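Local coordinates for C protein alpha-antigen (Streptococcus agalactiae, PDB 1YWM), which is a cell-wall-anchored surface protein of group B Streptococcus that may play a role in both virulence and immunity, represented here by its N-terminal domain, at residues I21-A26 against I111-S115; T33-Q37 against I161-P165; N40-Y46 against A117-S123; V70-G74 against S86-S91. Numbering follows the deposited sequence.

Contact 1: I21-A26 against I111-S115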
loop_
_atom_site.group_PDB
_atom_site.type_symbol
_atom_site.label_atom_id
_atom_site.label_comp_id
_atom_site.label_asym_id
_atom_site.label_seq_id
_atom_site.Cartn_x
_atom_site.Cartn_y
_atom_site.Cartn_z
ATOM N N ILE A 21 9.562 21.919 -5.919
ATOM C CA ILE A 21 10.945 22.378 -5.888
ATOM C C ILE A 21 11.104 23.542 -6.870
ATOM O O ILE A 21 10.697 23.428 -8.036
ATOM C CB ILE A 21 11.897 21.230 -6.250
ATOM C CG1 ILE A 21 11.585 19.986 -5.401
ATOM C CG2 ILE A 21 13.349 21.662 -6.080
ATOM C CD1 ILE A 21 11.942 18.666 -6.092
ATOM N N PRO A 22 11.646 24.667 -6.396
ATOM C CA PRO A 22 11.832 25.851 -7.250
ATOM C C PRO A 22 12.543 25.493 -8.550
ATOM O O PRO A 22 13.625 24.878 -8.520
ATOM C CB PRO A 22 12.725 26.770 -6.403
ATOM C CG PRO A 22 12.435 26.377 -4.982
ATOM C CD PRO A 22 12.112 24.898 -5.012
ATOM N N GLY A 23 11.921 25.834 -9.673
ATOM C CA GLY A 23 12.518 25.592 -10.975
ATOM C C GLY A 23 12.253 24.210 -11.555
ATOM O O GLY A 23 12.541 23.986 -12.720
ATOM N N SER A 24 11.706 23.288 -10.760
ATOM C CA SER A 24 11.457 21.908 -11.239
ATOM C C SER A 24 10.299 21.812 -12.209
ATOM O O SER A 24 9.286 22.488 -12.048
ATOM C CB SER A 24 11.200 20.914 -10.083
ATOM O OG SER A 24 10.863 19.621 -10.593
ATOM N N ALA A 25 10.433 20.925 -13.194
ATOM C CA ALA A 25 9.369 20.724 -14.168
ATOM C C ALA A 25 8.423 19.603 -13.745
ATOM O O ALA A 25 7.534 19.196 -14.510
ATOM C CB ALA A 25 9.987 20.420 -15.533
ATOM N N ALA A 26 8.623 19.077 -12.536
ATOM C CA ALA A 26 7.773 17.987 -12.046
ATOM C C ALA A 26 7.230 18.318 -10.663
ATOM O O ALA A 26 7.875 19.012 -9.887
ATOM C CB ALA A 26 8.540 16.662 -11.998
ATOM N N ILE A 111 20.653 20.170 -11.498
ATOM C CA ILE A 111 19.944 19.154 -12.285
ATOM C C ILE A 111 18.595 18.944 -11.638
ATOM O O ILE A 111 18.515 18.873 -10.405
ATOM C CB ILE A 111 20.740 17.830 -12.308
ATOM C CG1 ILE A 111 22.132 18.009 -12.959
ATOM C CG2 ILE A 111 19.964 16.735 -13.030
ATOM C CD1 ILE A 111 22.068 18.105 -14.451
ATOM N N ASP A 112 17.550 18.883 -12.464
ATOM C CA ASP A 112 16.185 18.669 -12.006
ATOM C C ASP A 112 15.946 17.203 -11.653
ATOM O O ASP A 112 15.755 16.371 -12.532
ATOM C CB ASP A 112 15.232 19.087 -13.119
ATOM C CG ASP A 112 13.823 19.262 -12.655
ATOM O OD1 ASP A 112 13.495 18.883 -11.491
ATOM O OD2 ASP A 112 12.968 19.756 -13.421
ATOM N N ILE A 113 15.997 16.875 -10.360
ATOM C CA ILE A 113 15.545 15.562 -9.925
ATOM C C ILE A 113 14.541 15.743 -8.778
ATOM O O ILE A 113 14.608 16.721 -8.020
ATOM C CB ILE A 113 16.723 14.647 -9.487
ATOM C CG1 ILE A 113 17.428 15.143 -8.216
ATOM C CG2 ILE A 113 17.724 14.423 -10.653
ATOM C CD1 ILE A 113 18.434 14.077 -7.634
ATOM N N VAL A 114 13.593 14.818 -8.659
ATOM C CA VAL A 114 12.598 14.942 -7.585
ATOM C C VAL A 114 12.735 13.705 -6.729
ATOM O O VAL A 114 12.456 12.621 -7.191
ATOM C CB VAL A 114 11.173 15.071 -8.114
ATOM C CG1 VAL A 114 10.147 15.201 -6.930
ATOM C CG2 VAL A 114 11.050 16.289 -9.065
ATOM N N SER A 115 13.210 13.892 -5.498
ATOM C CA SER A 115 13.489 12.789 -4.581
ATOM C C SER A 115 12.332 12.661 -3.608
ATOM O O SER A 115 11.885 13.668 -3.059
ATOM C CB SER A 115 14.751 13.101 -3.774
ATOM O OG SER A 115 15.817 13.407 -4.647
#

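Contact 2: T33-Q37 against I161-P165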
loop_
_atom_site.group_PDB
_atom_site.type_symbol
_atom_site.label_atom_id
_atom_site.label_comp_id
_atom_site.label_asym_id
_atom_site.label_seq_id
_atom_site.Cartn_x
_atom_site.Cartn_y
_atom_site.Cartn_z
ATOM N N THR A 33 -3.914 9.456 -3.033
ATOM C CA THR A 33 -3.771 9.209 -1.603
ATOM C C THR A 33 -3.422 7.773 -1.226
ATOM O O THR A 33 -2.831 7.564 -0.147
ATOM C CB THR A 33 -5.005 9.684 -0.798
ATOM O OG1 THR A 33 -6.199 9.208 -1.426
ATOM C CG2 THR A 33 -5.108 11.194 -0.841
ATOM N N LYS A 34 -3.751 6.794 -2.075
ATOM C CA LYS A 34 -3.258 5.435 -1.785
ATOM C C LYS A 34 -1.705 5.377 -1.697
ATOM O O LYS A 34 -1.146 4.594 -0.918
ATOM C CB LYS A 34 -3.789 4.414 -2.796
ATOM C CG LYS A 34 -3.346 2.998 -2.542
ATOM C CD LYS A 34 -3.809 2.471 -1.165
ATOM C CE LYS A 34 -3.401 1.004 -0.949
ATOM N NZ LYS A 34 -4.090 0.025 -1.896
ATOM N N ASN A 35 -1.018 6.212 -2.482
ATOM C CA ASN A 35 0.432 6.130 -2.616
ATOM C C ASN A 35 1.247 7.316 -2.086
ATOM O O ASN A 35 2.440 7.178 -1.857
ATOM C CB ASN A 35 0.802 5.853 -4.085
ATOM C CG ASN A 35 0.215 4.557 -4.587
ATOM O OD1 ASN A 35 -0.784 4.566 -5.319
ATOM N ND2 ASN A 35 0.813 3.425 -4.180
ATOM N N ILE A 36 0.604 8.472 -1.947
ATOM C CA ILE A 36 1.249 9.708 -1.514
ATOM C C ILE A 36 0.565 10.202 -0.240
ATOM O O ILE A 36 -0.651 10.468 -0.236
ATOM C CB ILE A 36 1.149 10.810 -2.629
ATOM C CG1 ILE A 36 1.683 10.303 -3.977
ATOM C CG2 ILE A 36 1.862 12.072 -2.192
ATOM C CD1 ILE A 36 3.193 9.865 -3.985
ATOM N N GLN A 37 1.333 10.275 0.841
ATOM C CA GLN A 37 0.871 10.844 2.102
ATOM C C GLN A 37 1.987 11.646 2.747
ATOM O O GLN A 37 3.124 11.168 2.825
ATOM C CB GLN A 37 0.464 9.733 3.062
ATOM C CG GLN A 37 -0.292 10.223 4.283
ATOM C CD GLN A 37 -0.734 9.075 5.145
ATOM O OE1 GLN A 37 -0.180 8.851 6.218
ATOM N NE2 GLN A 37 -1.716 8.324 4.671
ATOM N N ILE A 161 -6.899 -1.013 4.246
ATOM C CA ILE A 161 -5.737 -1.335 3.435
ATOM C C ILE A 161 -5.999 -1.092 1.948
ATOM O O ILE A 161 -5.050 -0.883 1.188
ATOM C CB ILE A 161 -5.167 -2.743 3.717
ATOM C CG1 ILE A 161 -6.173 -3.860 3.351
ATOM C CG2 ILE A 161 -4.640 -2.831 5.196
ATOM C CD1 ILE A 161 -5.569 -5.291 3.473
ATOM N N ASP A 162 -7.267 -1.093 1.536
ATOM C CA ASP A 162 -7.577 -0.819 0.129
ATOM C C ASP A 162 -7.336 0.654 -0.156
ATOM O O ASP A 162 -6.949 1.035 -1.254
ATOM C CB ASP A 162 -9.036 -1.168 -0.218
ATOM C CG ASP A 162 -9.244 -2.651 -0.436
ATOM O OD1 ASP A 162 -10.416 -3.096 -0.489
ATOM O OD2 ASP A 162 -8.298 -3.444 -0.577
ATOM N N ASN A 163 -7.604 1.474 0.828
ATOM C CA ASN A 163 -7.611 2.927 0.615
ATOM C C ASN A 163 -6.373 3.669 1.094
ATOM O O ASN A 163 -6.031 4.716 0.552
ATOM C CB ASN A 163 -8.870 3.527 1.243
ATOM C CG ASN A 163 -10.147 3.117 0.483
ATOM O OD1 ASN A 163 -10.119 2.910 -0.726
ATOM N ND2 ASN A 163 -11.259 3.027 1.191
ATOM N N ASN A 164 -5.691 3.122 2.091
ATOM C CA ASN A 164 -4.710 3.908 2.853
ATOM C C ASN A 164 -3.367 3.204 2.890
ATOM O O ASN A 164 -3.295 1.977 3.062
ATOM C CB ASN A 164 -5.195 4.189 4.296
ATOM C CG ASN A 164 -6.545 4.863 4.356
ATOM O OD1 ASN A 164 -6.795 5.885 3.704
ATOM N ND2 ASN A 164 -7.436 4.311 5.193
ATOM N N PRO A 165 -2.281 3.958 2.696
ATOM C CA PRO A 165 -0.945 3.356 2.732
ATOM C C PRO A 165 -0.557 2.971 4.155
ATOM O O PRO A 165 -0.982 3.638 5.095
ATOM C CB PRO A 165 -0.026 4.483 2.216
ATOM C CG PRO A 165 -0.769 5.760 2.566
ATOM C CD PRO A 165 -2.245 5.414 2.444
HETATM O O HOH W 1 -7.374 6.121 -1.410
#

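Contact 3: N40-Y46 against A117-S123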
loop_
_atom_site.group_PDB
_atom_site.type_symbol
_atom_site.label_atom_id
_atom_site.label_comp_id
_atom_site.label_asym_id
_atom_site.label_seq_id
_atom_site.Cartn_x
_atom_site.Cartn_y
_atom_site.Cartn_z
ATOM N N ASN A 40 5.267 11.915 1.157
ATOM C CA ASN A 40 6.035 10.695 1.039
ATOM C C ASN A 40 5.310 9.660 0.186
ATOM O O ASN A 40 4.081 9.724 0.021
ATOM C CB ASN A 40 6.306 10.115 2.426
ATOM C CG ASN A 40 7.014 11.084 3.306
ATOM O OD1 ASN A 40 7.786 11.924 2.820
ATOM N ND2 ASN A 40 6.739 11.016 4.601
ATOM N N ALA A 41 6.071 8.719 -0.366
ATOM C CA ALA A 41 5.465 7.701 -1.193
ATOM C C ALA A 41 5.365 6.372 -0.468
ATOM O O ALA A 41 6.190 6.050 0.395
ATOM C CB ALA A 41 6.210 7.536 -2.533
ATOM N N TYR A 42 4.365 5.594 -0.874
ATOM C CA TYR A 42 4.146 4.231 -0.372
ATOM C C TYR A 42 3.726 3.361 -1.515
ATOM O O TYR A 42 2.920 3.782 -2.333
ATOM C CB TYR A 42 2.958 4.210 0.597
ATOM C CG TYR A 42 3.204 4.964 1.859
ATOM C CD1 TYR A 42 3.137 6.358 1.887
ATOM C CD2 TYR A 42 3.477 4.285 3.046
ATOM C CE1 TYR A 42 3.386 7.062 3.068
ATOM C CE2 TYR A 42 3.688 4.983 4.234
ATOM C CZ TYR A 42 3.652 6.358 4.231
ATOM O OH TYR A 42 3.853 7.046 5.411
ATOM N N ILE A 43 4.241 2.138 -1.539
ATOM C CA ILE A 43 3.924 1.165 -2.589
ATOM C C ILE A 43 3.716 -0.189 -1.917
ATOM O O ILE A 43 4.537 -0.620 -1.101
ATOM C CB ILE A 43 5.083 1.091 -3.620
ATOM C CG1 ILE A 43 5.107 2.386 -4.468
ATOM C CG2 ILE A 43 4.954 -0.151 -4.508
ATOM C CD1 ILE A 43 6.330 2.457 -5.487
ATOM N N ASP A 44 2.602 -0.825 -2.255
ATOM C CA ASP A 44 2.240 -2.136 -1.712
ATOM C C ASP A 44 2.589 -3.151 -2.787
ATOM O O ASP A 44 2.063 -3.062 -3.909
ATOM C CB ASP A 44 0.727 -2.132 -1.441
ATOM C CG ASP A 44 0.243 -3.392 -0.758
ATOM O OD1 ASP A 44 1.008 -4.389 -0.607
ATOM O OD2 ASP A 44 -0.914 -3.428 -0.335
ATOM N N LEU A 45 3.491 -4.078 -2.478
ATOM C CA LEU A 45 3.914 -5.073 -3.472
ATOM C C LEU A 45 2.746 -5.936 -3.949
ATOM O O LEU A 45 2.784 -6.472 -5.058
ATOM C CB LEU A 45 5.026 -5.950 -2.926
ATOM C CG LEU A 45 6.314 -5.200 -2.519
ATOM C CD1 LEU A 45 7.365 -6.167 -2.052
ATOM C CD2 LEU A 45 6.850 -4.452 -3.736
ATOM N N TYR A 46 1.695 -6.041 -3.129
ATOM C CA TYR A 46 0.470 -6.720 -3.591
ATOM C C TYR A 46 -0.039 -6.067 -4.880
ATOM O O TYR A 46 -0.379 -6.766 -5.869
ATOM C CB TYR A 46 -0.601 -6.683 -2.485
ATOM C CG TYR A 46 -1.950 -7.216 -2.930
ATOM C CD1 TYR A 46 -2.953 -6.354 -3.313
ATOM C CD2 TYR A 46 -2.203 -8.605 -2.969
ATOM C CE1 TYR A 46 -4.195 -6.834 -3.731
ATOM C CE2 TYR A 46 -3.468 -9.101 -3.373
ATOM C CZ TYR A 46 -4.442 -8.200 -3.748
ATOM O OH TYR A 46 -5.684 -8.632 -4.149
ATOM N N ALA A 117 10.913 10.193 -0.265
ATOM C CA ALA A 117 11.065 9.081 0.683
ATOM C C ALA A 117 9.998 8.026 0.327
ATOM O O ALA A 117 8.879 8.402 -0.035
ATOM C CB ALA A 117 10.827 9.568 2.092
ATOM N N LEU A 118 10.370 6.752 0.408
ATOM C CA LEU A 118 9.523 5.643 -0.051
ATOM C C LEU A 118 9.421 4.576 1.054
ATOM O O LEU A 118 10.423 4.164 1.635
ATOM C CB LEU A 118 10.088 4.996 -1.326
ATOM C CG LEU A 118 9.384 3.719 -1.801
ATOM C CD1 LEU A 118 7.895 4.091 -2.104
ATOM C CD2 LEU A 118 10.094 3.134 -3.058
ATOM N N THR A 119 8.202 4.119 1.299
ATOM C CA THR A 119 7.965 2.992 2.184
ATOM C C THR A 119 7.403 1.843 1.358
ATOM O O THR A 119 6.374 2.009 0.704
ATOM C CB THR A 119 6.896 3.415 3.221
ATOM O OG1 THR A 119 7.456 4.395 4.090
ATOM C CG2 THR A 119 6.524 2.192 4.167
ATOM N N ILE A 120 8.064 0.694 1.356
ATOM C CA ILE A 120 7.542 -0.426 0.599
ATOM C C ILE A 120 6.938 -1.405 1.615
ATOM O O ILE A 120 7.556 -1.716 2.623
ATOM C CB ILE A 120 8.643 -1.144 -0.215
ATOM C CG1 ILE A 120 9.304 -0.177 -1.232
ATOM C CG2 ILE A 120 8.048 -2.324 -0.937
ATOM C CD1 ILE A 120 10.598 -0.743 -1.808
ATOM N N TYR A 121 5.742 -1.887 1.323
ATOM C CA TYR A 121 5.085 -2.839 2.217
ATOM C C TYR A 121 4.408 -3.883 1.376
ATOM O O TYR A 121 4.439 -3.814 0.152
ATOM C CB TYR A 121 4.113 -2.109 3.145
ATOM C CG TYR A 121 2.874 -1.473 2.511
ATOM C CD1 TYR A 121 2.952 -0.261 1.817
ATOM C CD2 TYR A 121 1.609 -2.068 2.642
ATOM C CE1 TYR A 121 1.795 0.345 1.267
ATOM C CE2 TYR A 121 0.452 -1.471 2.096
ATOM C CZ TYR A 121 0.548 -0.269 1.425
ATOM O OH TYR A 121 -0.553 0.341 0.876
ATOM N N ASP A 122 3.824 -4.886 2.018
ATOM C CA ASP A 122 3.200 -5.952 1.254
ATOM C C ASP A 122 2.024 -6.442 2.069
ATOM O O ASP A 122 2.227 -7.036 3.135
ATOM C CB ASP A 122 4.171 -7.099 1.053
ATOM C CG ASP A 122 3.672 -8.102 0.059
ATOM O OD1 ASP A 122 2.488 -8.015 -0.356
ATOM O OD2 ASP A 122 4.416 -8.973 -0.416
ATOM N N SER A 123 0.814 -6.186 1.565
ATOM C CA SER A 123 -0.402 -6.642 2.251
ATOM C C SER A 123 -0.826 -8.086 1.829
ATOM O O SER A 123 -1.868 -8.576 2.264
ATOM C CB SER A 123 -1.539 -5.659 2.009
ATOM O OG SER A 123 -1.898 -5.639 0.634
HETATM O O HOH W 2 7.208 6.875 2.969
HETATM O O HOH W 3 0.104 2.086 -1.167
#

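Contact 4: V70-G74 against S86-S91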
loop_
_atom_site.group_PDB
_atom_site.type_symbol
_atom_site.label_atom_id
_atom_site.label_comp_id
_atom_site.label_asym_id
_atom_site.label_seq_id
_atom_site.Cartn_x
_atom_site.Cartn_y
_atom_site.Cartn_z
ATOM N N VAL A 70 13.617 6.007 -10.699
ATOM C CA VAL A 70 14.667 5.090 -10.282
ATOM C C VAL A 70 14.422 4.884 -8.820
ATOM O O VAL A 70 14.271 5.852 -8.070
ATOM C CB VAL A 70 16.143 5.664 -10.425
ATOM C CG1 VAL A 70 17.149 4.497 -10.165
ATOM C CG2 VAL A 70 16.371 6.252 -11.780
ATOM N N PHE A 71 14.386 3.621 -8.422
ATOM C CA PHE A 71 14.315 3.275 -7.003
ATOM C C PHE A 71 15.725 2.951 -6.529
ATOM O O PHE A 71 16.534 2.389 -7.281
ATOM C CB PHE A 71 13.442 2.008 -6.805
ATOM C CG PHE A 71 11.981 2.205 -7.124
ATOM C CD1 PHE A 71 11.428 1.667 -8.283
ATOM C CD2 PHE A 71 11.144 2.885 -6.241
ATOM C CE1 PHE A 71 10.060 1.809 -8.577
ATOM C CE2 PHE A 71 9.769 3.055 -6.538
ATOM C CZ PHE A 71 9.231 2.504 -7.702
ATOM N N ARG A 72 16.010 3.267 -5.274
ATOM C CA ARG A 72 17.228 2.797 -4.645
ATOM C C ARG A 72 16.789 2.072 -3.377
ATOM O O ARG A 72 16.077 2.657 -2.549
ATOM C CB ARG A 72 18.061 4.013 -4.243
ATOM C CG ARG A 72 19.280 3.646 -3.448
ATOM C CD ARG A 72 20.350 3.079 -4.291
ATOM N NE ARG A 72 21.547 2.720 -3.533
ATOM C CZ ARG A 72 22.560 2.062 -4.064
ATOM N NH1 ARG A 72 22.529 1.751 -5.366
ATOM N NH2 ARG A 72 23.627 1.739 -3.312
ATOM N N GLN A 73 17.222 0.827 -3.243
ATOM C CA GLN A 73 16.907 0.016 -2.078
ATOM C C GLN A 73 18.084 -0.894 -1.806
ATOM O O GLN A 73 18.542 -1.590 -2.708
ATOM C CB GLN A 73 15.680 -0.851 -2.364
ATOM C CG GLN A 73 15.259 -1.651 -1.135
ATOM C CD GLN A 73 14.021 -2.439 -1.391
ATOM O OE1 GLN A 73 13.773 -2.870 -2.517
ATOM N NE2 GLN A 73 13.233 -2.640 -0.347
ATOM N N GLY A 74 18.571 -0.911 -0.568
ATOM C CA GLY A 74 19.778 -1.662 -0.273
ATOM C C GLY A 74 20.946 -1.106 -1.081
ATOM O O GLY A 74 21.179 0.109 -1.084
ATOM N N SER A 86 11.316 -6.669 -1.892
ATOM C CA SER A 86 11.542 -6.643 -0.446
ATOM C C SER A 86 10.872 -5.417 0.137
ATOM O O SER A 86 10.868 -4.359 -0.490
ATOM C CB SER A 86 13.045 -6.575 -0.155
ATOM O OG SER A 86 13.680 -7.775 -0.564
ATOM N N THR A 87 10.329 -5.545 1.345
ATOM C CA THR A 87 9.721 -4.411 2.035
ATOM C C THR A 87 10.730 -3.636 2.872
ATOM O O THR A 87 11.817 -4.119 3.160
ATOM C CB THR A 87 8.572 -4.872 2.949
ATOM O OG1 THR A 87 9.098 -5.805 3.898
ATOM C CG2 THR A 87 7.530 -5.658 2.155
ATOM N N GLY A 88 10.355 -2.434 3.280
ATOM C CA GLY A 88 11.255 -1.601 4.037
ATOM C C GLY A 88 11.350 -0.221 3.410
ATOM O O GLY A 88 10.566 0.135 2.501
ATOM N N ARG A 89 12.305 0.550 3.919
ATOM C CA ARG A 89 12.542 1.915 3.480
ATOM C C ARG A 89 13.428 1.915 2.223
ATOM O O ARG A 89 14.313 1.072 2.058
ATOM C CB ARG A 89 13.220 2.717 4.599
ATOM C CG ARG A 89 13.286 4.208 4.311
ATOM C CD ARG A 89 14.175 4.992 5.268
ATOM N NE ARG A 89 13.518 6.178 5.820
ATOM C CZ ARG A 89 12.538 6.145 6.722
ATOM N NH1 ARG A 89 12.082 4.983 7.175
ATOM N NH2 ARG A 89 12.008 7.275 7.172
ATOM N N ALA A 90 13.165 2.866 1.342
ATOM C CA ALA A 90 13.881 2.946 0.071
ATOM C C ALA A 90 13.730 4.393 -0.379
ATOM O O ALA A 90 13.241 5.240 0.379
ATOM C CB ALA A 90 13.268 1.964 -0.933
ATOM N N SER A 91 14.144 4.683 -1.609
ATOM C CA SER A 91 13.872 5.991 -2.167
ATOM C C SER A 91 13.345 5.828 -3.580
ATOM O O SER A 91 13.537 4.764 -4.241
ATOM C CB SER A 91 15.132 6.880 -2.149
ATOM O OG SER A 91 16.037 6.452 -3.170
HETATM O O HOH W 4 15.850 6.671 -5.897
HETATM O O HOH W 5 13.335 -5.153 -3.567
HETATM O O HOH W 6 14.231 -1.555 2.275
HETATM O O HOH W 7 17.468 1.562 1.415
#

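Contact 1: I21-A26 against I111-S115
The carboxylate of D112 meets two polar groups of the loop I21-A26, N of A25 and OG of S24. OD2 accepts N of A25 at 2.8 Å, nearly straight at 168°, and also bonds to ND1 of H104, so it serves two donors. OD1 lies 2.9 Å from OG of S24, whose proton has a second acceptor within reach, so that bond is not settled. As an acceptor S24 is unambiguous: N of A26 donates to its OG (3.0 Å, 164°), which makes an ST turn. N of S24 bonds to O of I21 at 2.9 Å and closes a type II turn. G23 takes its third position at phi 86°, where a CB would jam against O of P22, hence glycine. V114 supplies the apolar part: its CG2 is 3.9 Å from both CD1 of I21 and CB of A26, and 3.7 Å from OG of S24. The loop leads into strand 26-28, which pairs with strand 59-61, whereas V114 belongs to strand 113-121, bonded through its backbone to Y94 of strand 88-97. The contact thus joins the two sheets of the fibronectin-like β-sandwich, with I96 touching A25, A26 and D112.

Contact 2: T33-Q37 against I161-P165
K34 lays its aliphatic chain across the C-terminal turn of helix 144-163, with 97 Å² of its own surface covered, the most of any residue here. Its CE is 3.3 Å from O of I161 and its CD 3.6 Å from O of N163, so the methylenes run over the last carbonyls of the helix. At the tip, NZ donates to O of D162 at 3.1 Å; a cationic amine here suits the partial negative charge of a helix C-terminus. NZ also has a long, weak ion pair with D47, while the carboxylate of D162 is engaged by R127 and K158. Past the helix end the chain leaves helical geometry at N164 (psi 137°), and P165 becomes the second main surface, with 82 Å² covered. Its CB is 3.3 Å from O of K34, its CD 3.4 Å from O of T33 and its CG 3.4 Å from NE2 of Q37, so the ring sits against backbone carbonyls and an amide. Water 1 donates to O of N163 (2.8 Å) and has a weak link to OG1 of T33 (3.3 Å). The contact joins the β-sandwich to the three-helix bundle: P165 also packs on Y42 of strand 40-44, next to strand 36-37, while I161 faces into the bundle, touching L126 and R127 of helix 124-137 and I171 and K174 of helix 168-182.

Contact 3: N40-Y46 against A117-S123
L118, I43, A41, I120 and L45 make up the apolar centre. CD1 of L118 reaches CB of A41 (3.9 Å) and CG1 of I43 (4.0 Å), and CG of L45 meets CG2 of I120 at 3.7 Å; F71 of strand 66-73, beyond strand 88-97, packs on I43 and L118. The backbones are in parallel register, the axes of 40-44 and 117-121 approaching to 4.7 Å at 20°. A ladder runs from A41 N to A117 O (2.8 Å), T119 N to A41 O (2.9 Å), I43 N to T119 O (3.1 Å), Y121 N to I43 O (3.0 Å) and L45 N to Y121 O (2.8 Å). On the other face, with Y42, D44 and T119, the Y121 ring receives CB of D44 over its face, 3.8 Å from the centroid, a CH-pi contact. Water 2 links O of A41 (2.9 Å) with OG1 of T119 (2.7 Å). At the polar end D44 is the N-cap of helix 45-49: its OD1 accepts N of Y46 (3.1 Å) and N of S123 (2.8 Å), and its OD2 accepts OG of S123 (2.6 Å), a hydroxyl also bonded to NE of R127. D122, whose OD1 lies 3.9 Å from OD1 of D44, bonds to T124. This is the parallel strand pair of an otherwise antiparallel sheet in a fibronectin-like β-sandwich, ending where the chain enters the three-helix bundle.

Contact 4: V70-G74 against S86-S91
S86 opens the segment by receiving a side chain: its O accepts NE2 of Q73 at 2.9 Å and 172°, while water 5 bridges its N (3.0 Å) to OE1 of Q73 (2.6 Å), so both ends of the amide are fixed. T87 turns its CA-to-CB bond away from the partner strand and touches D122 instead. G88, at phi 129°, adopts angles at which a CB would strike the preceding carbonyl; its backbone pairs with I120 as strand 88-97 begins. R89 takes part through its O, to which water 6 donates (2.6 Å) while accepting NE2 of Q73 (3.0 Å). The two strands are antiparallel neighbours in the mixed sheet of the fibronectin-like β-sandwich, although their short axes lie at 137° rather than near 180°, so the pairing splays toward S86. A90 then packs its CB 4.0 Å from CB of Q73 and 3.3 Å from O of R72. S91 makes the regular pair: R72 N bonds to S91 O (3.1 Å) and S91 N to R72 O (3.0 Å), a hydrogen-bonded antiparallel bridge. F71 adds a CA-H...O contact from its CA to O of S91 (3.2 Å), and water 4 joins OG of S91 (2.7 Å) to O of V70 (2.8 Å).

How the contacts relate
Contact 1 is the buried one, contacts 2 and 3 are partly buried, and contact 4 lies at the surface. Contacts 1 and 3 share strand 113-121, with centres about 22 Å apart: an aspartate gathers loop donors near its start, and a backbone ladder follows further along. Contacts 3 and 4 touch in the sheet, where N of I120 lies 2.8 Å from O of G88; four waters accompany the splayed strands of contact 4. Contact 2 adjoins contact 3 where P165 CB comes 3.3 Å from Y42 CG, but relies on helix-end carbonyls, a lysine and a proline rather than strand pairing, as befits a junction between sandwich and bundle.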